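Local coordinates for protein histone-lysine N-methyltransferase SETMAR (Homo sapiens, PDB 3BO5) that transfers methyl groups from S-adenosylmethionine to histone H3 through this N-terminal methyltransferase part and, fused to a mariner transposase, takes part in DNA double-strand break repair, at residues T67-G72 with F103-L108; P221-I224 with V228-L231. The protein carries 2 engineered substitutions. All coordinates share one frame; numbering follows the deposited sequence.

Interaction 1 (T67-G72 with F103-L108). With ZN (zinc ion), chain C; ZN (zinc ion), chain D; ZN (zinc ion), chain B.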
loop_
_atom_site.group_PDB
_atom_site.type_symbol
_atom_site.label_atom_id
_atom_site.label_comp_id
_atom_site.label_asym_id
_atom_site.label_seq_id
_atom_site.Cartn_x
_atom_site.Cartn_y
_atom_site.Cartn_z
ATOM N N THR A 67 19.043 -21.757 -12.288
ATOM C CA THR A 67 19.233 -21.846 -10.816
ATOM C C THR A 67 18.447 -20.711 -10.207
ATOM O O THR A 67 18.082 -19.782 -10.948
ATOM C CB THR A 67 20.747 -21.678 -10.391
ATOM O OG1 THR A 67 21.233 -20.428 -10.874
ATOM C CG2 THR A 67 21.594 -22.803 -11.002
ATOM N N PRO A 68 18.184 -20.765 -8.906
ATOM C CA PRO A 68 17.373 -19.712 -8.300
ATOM C C PRO A 68 18.001 -18.319 -8.425
ATOM O O PRO A 68 19.216 -18.114 -8.565
ATOM C CB PRO A 68 17.314 -20.108 -6.814
ATOM C CG PRO A 68 17.410 -21.672 -6.894
ATOM C CD PRO A 68 18.447 -21.893 -7.962
ATOM N N CYS A 69 17.100 -17.342 -8.288
ATOM C CA CYS A 69 17.512 -16.000 -8.316
ATOM C C CYS A 69 18.248 -15.710 -7.002
ATOM O O CYS A 69 17.682 -15.813 -5.893
ATOM C CB CYS A 69 16.261 -15.100 -8.427
ATOM S SG CYS A 69 15.475 -15.341 -10.004
ATOM N N LEU A 70 19.470 -15.303 -7.174
ATOM C CA LEU A 70 20.304 -14.914 -6.016
ATOM C C LEU A 70 21.092 -13.658 -6.311
ATOM O O LEU A 70 21.438 -13.341 -7.475
ATOM C CB LEU A 70 21.202 -16.074 -5.597
ATOM C CG LEU A 70 20.485 -17.286 -4.959
ATOM C CD1 LEU A 70 21.425 -18.488 -5.088
ATOM C CD2 LEU A 70 20.101 -17.031 -3.526
ATOM N N PRO A 71 21.405 -12.894 -5.246
ATOM C CA PRO A 71 22.205 -11.712 -5.433
ATOM C C PRO A 71 23.545 -11.972 -6.137
ATOM O O PRO A 71 24.183 -13.011 -5.876
ATOM C CB PRO A 71 22.425 -11.215 -3.995
ATOM C CG PRO A 71 21.274 -11.622 -3.257
ATOM C CD PRO A 71 20.998 -13.058 -3.840
ATOM N N GLY A 72 23.926 -11.116 -7.065
ATOM C CA GLY A 72 25.164 -11.368 -7.771
ATOM C C GLY A 72 24.887 -11.841 -9.181
ATOM O O GLY A 72 25.596 -11.424 -10.114
ATOM N N PHE A 103 12.904 -4.364 -6.507
ATOM C CA PHE A 103 12.294 -4.960 -7.695
ATOM C C PHE A 103 11.988 -6.400 -7.406
ATOM O O PHE A 103 12.849 -7.103 -6.970
ATOM C CB PHE A 103 13.283 -4.881 -8.867
ATOM C CG PHE A 103 13.456 -3.500 -9.357
ATOM C CD1 PHE A 103 12.695 -3.045 -10.450
ATOM C CD2 PHE A 103 14.395 -2.655 -8.746
ATOM C CE1 PHE A 103 12.843 -1.724 -10.921
ATOM C CE2 PHE A 103 14.556 -1.317 -9.225
ATOM C CZ PHE A 103 13.794 -0.892 -10.290
ATOM N N GLU A 104 10.754 -6.806 -7.619
ATOM C CA GLU A 104 10.411 -8.264 -7.639
ATOM C C GLU A 104 10.662 -8.857 -9.021
ATOM O O GLU A 104 10.606 -8.157 -10.052
ATOM C CB GLU A 104 8.934 -8.493 -7.244
ATOM C CG GLU A 104 8.738 -8.141 -5.792
ATOM C CD GLU A 104 7.457 -8.742 -5.184
ATOM O OE1 GLU A 104 6.645 -9.418 -5.886
ATOM O OE2 GLU A 104 7.307 -8.426 -3.981
ATOM N N CYS A 105 10.849 -10.194 -9.051
ATOM C CA CYS A 105 10.812 -10.880 -10.344
ATOM C C CYS A 105 9.388 -10.727 -10.892
ATOM O O CYS A 105 8.438 -10.554 -10.143
ATOM C CB CYS A 105 11.265 -12.306 -10.174
ATOM S SG CYS A 105 12.973 -12.381 -9.867
ATOM N N ASN A 106 9.295 -10.627 -12.231
ATOM C CA ASN A 106 8.062 -10.248 -12.867
ATOM C C ASN A 106 7.592 -11.255 -13.894
ATOM O O ASN A 106 8.059 -12.364 -13.933
ATOM C CB ASN A 106 8.142 -8.824 -13.398
ATOM C CG ASN A 106 9.074 -8.684 -14.580
ATOM O OD1 ASN A 106 9.359 -9.645 -15.272
ATOM N ND2 ASN A 106 9.494 -7.435 -14.871
ATOM N N VAL A 107 6.612 -10.848 -14.704
ATOM C CA VAL A 107 6.011 -11.842 -15.608
ATOM C C VAL A 107 7.042 -12.317 -16.670
ATOM O O VAL A 107 6.868 -13.385 -17.285
ATOM C CB VAL A 107 4.749 -11.233 -16.249
ATOM C CG1 VAL A 107 5.098 -10.086 -17.181
ATOM C CG2 VAL A 107 3.879 -12.329 -16.921
ATOM N N LEU A 108 8.081 -11.519 -16.884
ATOM C CA LEU A 108 9.062 -11.875 -17.884
ATOM C C LEU A 108 10.261 -12.641 -17.369
ATOM O O LEU A 108 11.094 -13.175 -18.193
ATOM C CB LEU A 108 9.523 -10.640 -18.611
ATOM C CG LEU A 108 8.354 -9.951 -19.321
ATOM C CD1 LEU A 108 9.062 -8.815 -20.044
ATOM C CD2 LEU A 108 7.564 -10.870 -20.276
HETATM ZN ZN ZN C . 13.217 -14.724 -9.671
HETATM ZN ZN ZN D . 16.702 -13.698 -11.269
HETATM ZN ZN ZN B . 13.742 -11.550 -11.927
#
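C69 and C105 meet only through sulfur and zinc, their SG atoms standing 3.9 Å apart on one shared metal. The first segment runs through T67 and P68 as a loop without regular structure and then, at C69, turns a side chain inward. Its SG lies beside its own backbone N (chi1 -67°), and it reaches two ions at once: the zinc of chain C, 2.4 Å from C69 SG, and the zinc of chain D, also 2.4 Å from C69 SG. From L70 through P71 to G72 the loop leaves the metals again. C105 answers from the other segment with the same side-chain turn, its SG bridging the zinc of chain C at 2.4 Å and the zinc of chain B at 2.4 Å. At the shared ion the two sulfurs subtend about 110°, close to tetrahedral, and C111 and C115 complete its shell. C62, C64 and C74 finish the chain D site, while C62, C76 and C109 finish the chain B site. Just beyond C105, N106 folds into an Asx turn, its OD1 accepting from L108 N at 2.8 Å. This is the triangular three-zinc cluster of the pre-SET region. With C62, C69 and C105 each bridging two ions, nine cysteines serve three four-coordinate zincs; bridging or terminal, all are probably thiolates, nine negative charges more than balancing six positive ones.

Interaction 2 (P221-I224 with V228-L231); sequences PVRI and VPKL
K230 O is gripped twice from the opposite strand: V222 N donates to it at 2.7 Å in a nearly straight bond (167° at the hydrogen) lying in the carbonyl plane, and P221 CA adds a CA-H...O contact at 3.3 Å. The return bond of this antiparallel hydrogen-bonded pair, K230 N to V222 O at 2.7 Å, is more bent (149°). Where the strands part, a water takes over, accepting from I224 N and donating to V228 O, so the two backbones stay joined next to the turn. On the side chains, the rings of P221 and P229 touch through their CB atoms. R223 runs alongside P229, extended from CG to NE, and its last torsion (chi4 82°) lays the guanidinium over the proline ring, with P229 CB 3.9 Å above the centre of the R223 guanidinium plane. NH2 of R223 also passes 3.6 Å from P229 CD while forming a salt bridge to E185, and NE bonds to M227 O in the turn. An alanine in place of R223 is likely to leave E185 without its charge mate and one side of P229 without its flat cover. I224 CD1 meets K230 CG at 4.0 Å, the two side chains crossing at about a right angle. The whole is the end of the SET-domain beta hairpin of strands 217-223 and 230-235, flanked by parallel strand 102-103, which bonds to R223 through V102, and by antiparallel strand 151-160, which bonds to L231 through Y155; E185 reaches in from strand 181-185.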
loop_
_atom_site.group_PDB
_atom_site.type_symbol
_atom_site.label_atom_id
_atom_site.label_comp_id
_atom_site.label_asym_id
_atom_site.label_seq_id
_atom_site.Cartn_x
_atom_site.Cartn_y
_atom_site.Cartn_z
ATOM N N PRO A 221 7.807 1.233 -1.824
ATOM C CA PRO A 221 7.505 1.132 -3.289
ATOM C C PRO A 221 8.157 -0.117 -3.843
ATOM O O PRO A 221 9.357 -0.339 -3.648
ATOM C CB PRO A 221 8.167 2.408 -3.875
ATOM C CG PRO A 221 8.480 3.316 -2.667
ATOM C CD PRO A 221 8.678 2.367 -1.490
ATOM N N VAL A 222 7.341 -0.989 -4.445
ATOM C CA VAL A 222 7.863 -2.234 -4.972
ATOM C C VAL A 222 7.535 -2.278 -6.467
ATOM O O VAL A 222 6.362 -2.216 -6.839
ATOM C CB VAL A 222 7.244 -3.439 -4.245
ATOM C CG1 VAL A 222 7.694 -4.723 -4.958
ATOM C CG2 VAL A 222 7.699 -3.460 -2.767
ATOM N N ARG A 223 8.595 -2.380 -7.296
ATOM C CA ARG A 223 8.342 -2.542 -8.738
ATOM C C ARG A 223 8.307 -3.973 -9.167
ATOM O O ARG A 223 9.109 -4.767 -8.706
ATOM C CB ARG A 223 9.354 -1.712 -9.563
ATOM C CG ARG A 223 9.071 -0.217 -9.455
ATOM C CD ARG A 223 10.149 0.656 -10.031
ATOM N NE ARG A 223 9.647 2.036 -10.024
ATOM C CZ ARG A 223 9.669 2.840 -8.958
ATOM N NH1 ARG A 223 10.138 2.416 -7.778
ATOM N NH2 ARG A 223 9.208 4.093 -9.082
ATOM N N ILE A 224 7.395 -4.299 -10.079
ATOM C CA ILE A 224 7.222 -5.661 -10.555
ATOM C C ILE A 224 7.277 -5.591 -12.091
ATOM O O ILE A 224 8.350 -5.617 -12.665
ATOM C CB ILE A 224 5.958 -6.309 -10.055
ATOM C CG1 ILE A 224 5.904 -6.135 -8.492
ATOM C CG2 ILE A 224 5.895 -7.821 -10.473
ATOM C CD1 ILE A 224 4.777 -6.870 -7.776
ATOM N N VAL A 228 5.532 2.061 -12.641
ATOM C CA VAL A 228 4.611 2.544 -11.601
ATOM C C VAL A 228 4.729 1.552 -10.408
ATOM O O VAL A 228 4.369 0.349 -10.551
ATOM C CB VAL A 228 3.192 2.565 -12.046
ATOM C CG1 VAL A 228 2.346 3.225 -10.888
ATOM C CG2 VAL A 228 3.116 3.535 -13.274
ATOM N N PRO A 229 5.231 2.037 -9.287
ATOM C CA PRO A 229 5.437 1.084 -8.198
ATOM C C PRO A 229 4.171 0.659 -7.491
ATOM O O PRO A 229 3.178 1.388 -7.448
ATOM C CB PRO A 229 6.273 1.871 -7.183
ATOM C CG PRO A 229 5.725 3.263 -7.308
ATOM C CD PRO A 229 5.679 3.386 -8.896
ATOM N N LYS A 230 4.174 -0.566 -6.979
ATOM C CA LYS A 230 3.184 -0.965 -6.043
ATOM C C LYS A 230 3.549 -0.350 -4.688
ATOM O O LYS A 230 4.723 -0.209 -4.353
ATOM C CB LYS A 230 3.285 -2.494 -5.915
ATOM C CG LYS A 230 3.157 -3.202 -7.222
ATOM C CD LYS A 230 1.924 -2.778 -8.037
ATOM C CE LYS A 230 1.809 -3.695 -9.274
ATOM N NZ LYS A 230 0.790 -3.013 -10.216
ATOM N N LEU A 231 2.524 0.074 -3.949
ATOM C CA LEU A 231 2.732 0.721 -2.648
ATOM C C LEU A 231 2.415 -0.356 -1.644
ATOM O O LEU A 231 1.280 -0.579 -1.272
ATOM C CB LEU A 231 1.764 1.910 -2.487
ATOM C CG LEU A 231 1.966 3.015 -3.541
ATOM C CD1 LEU A 231 1.125 4.232 -3.108
ATOM C CD2 LEU A 231 3.407 3.342 -3.843
HETATM O O HOH W 1 5.525 -2.142 -10.713
#

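Interactions 1 and 2 have centres about 15 Å apart and touch directly, joining the pre-SET zinc cluster to a hairpin of the SET domain. E104, next to the bridging C105, probably donates its N to R223 O (2.8 Å), extending the parallel pairing of strand 102-103 with the hairpin, and its CG packs on V222 CG1 at 3.7 Å. N106, just past that cysteine, probably bonds through ND2 to I224 O (3.1 Å). The I224 side chain lies about 9 Å from a zinc. S-adenosylhomocysteine binds elsewhere, and the cofactor-binding K136, Y179, N210 and H211 lie in neither contact, consistent with a structural role that fastens the zinc-bound loops to the SET sheet.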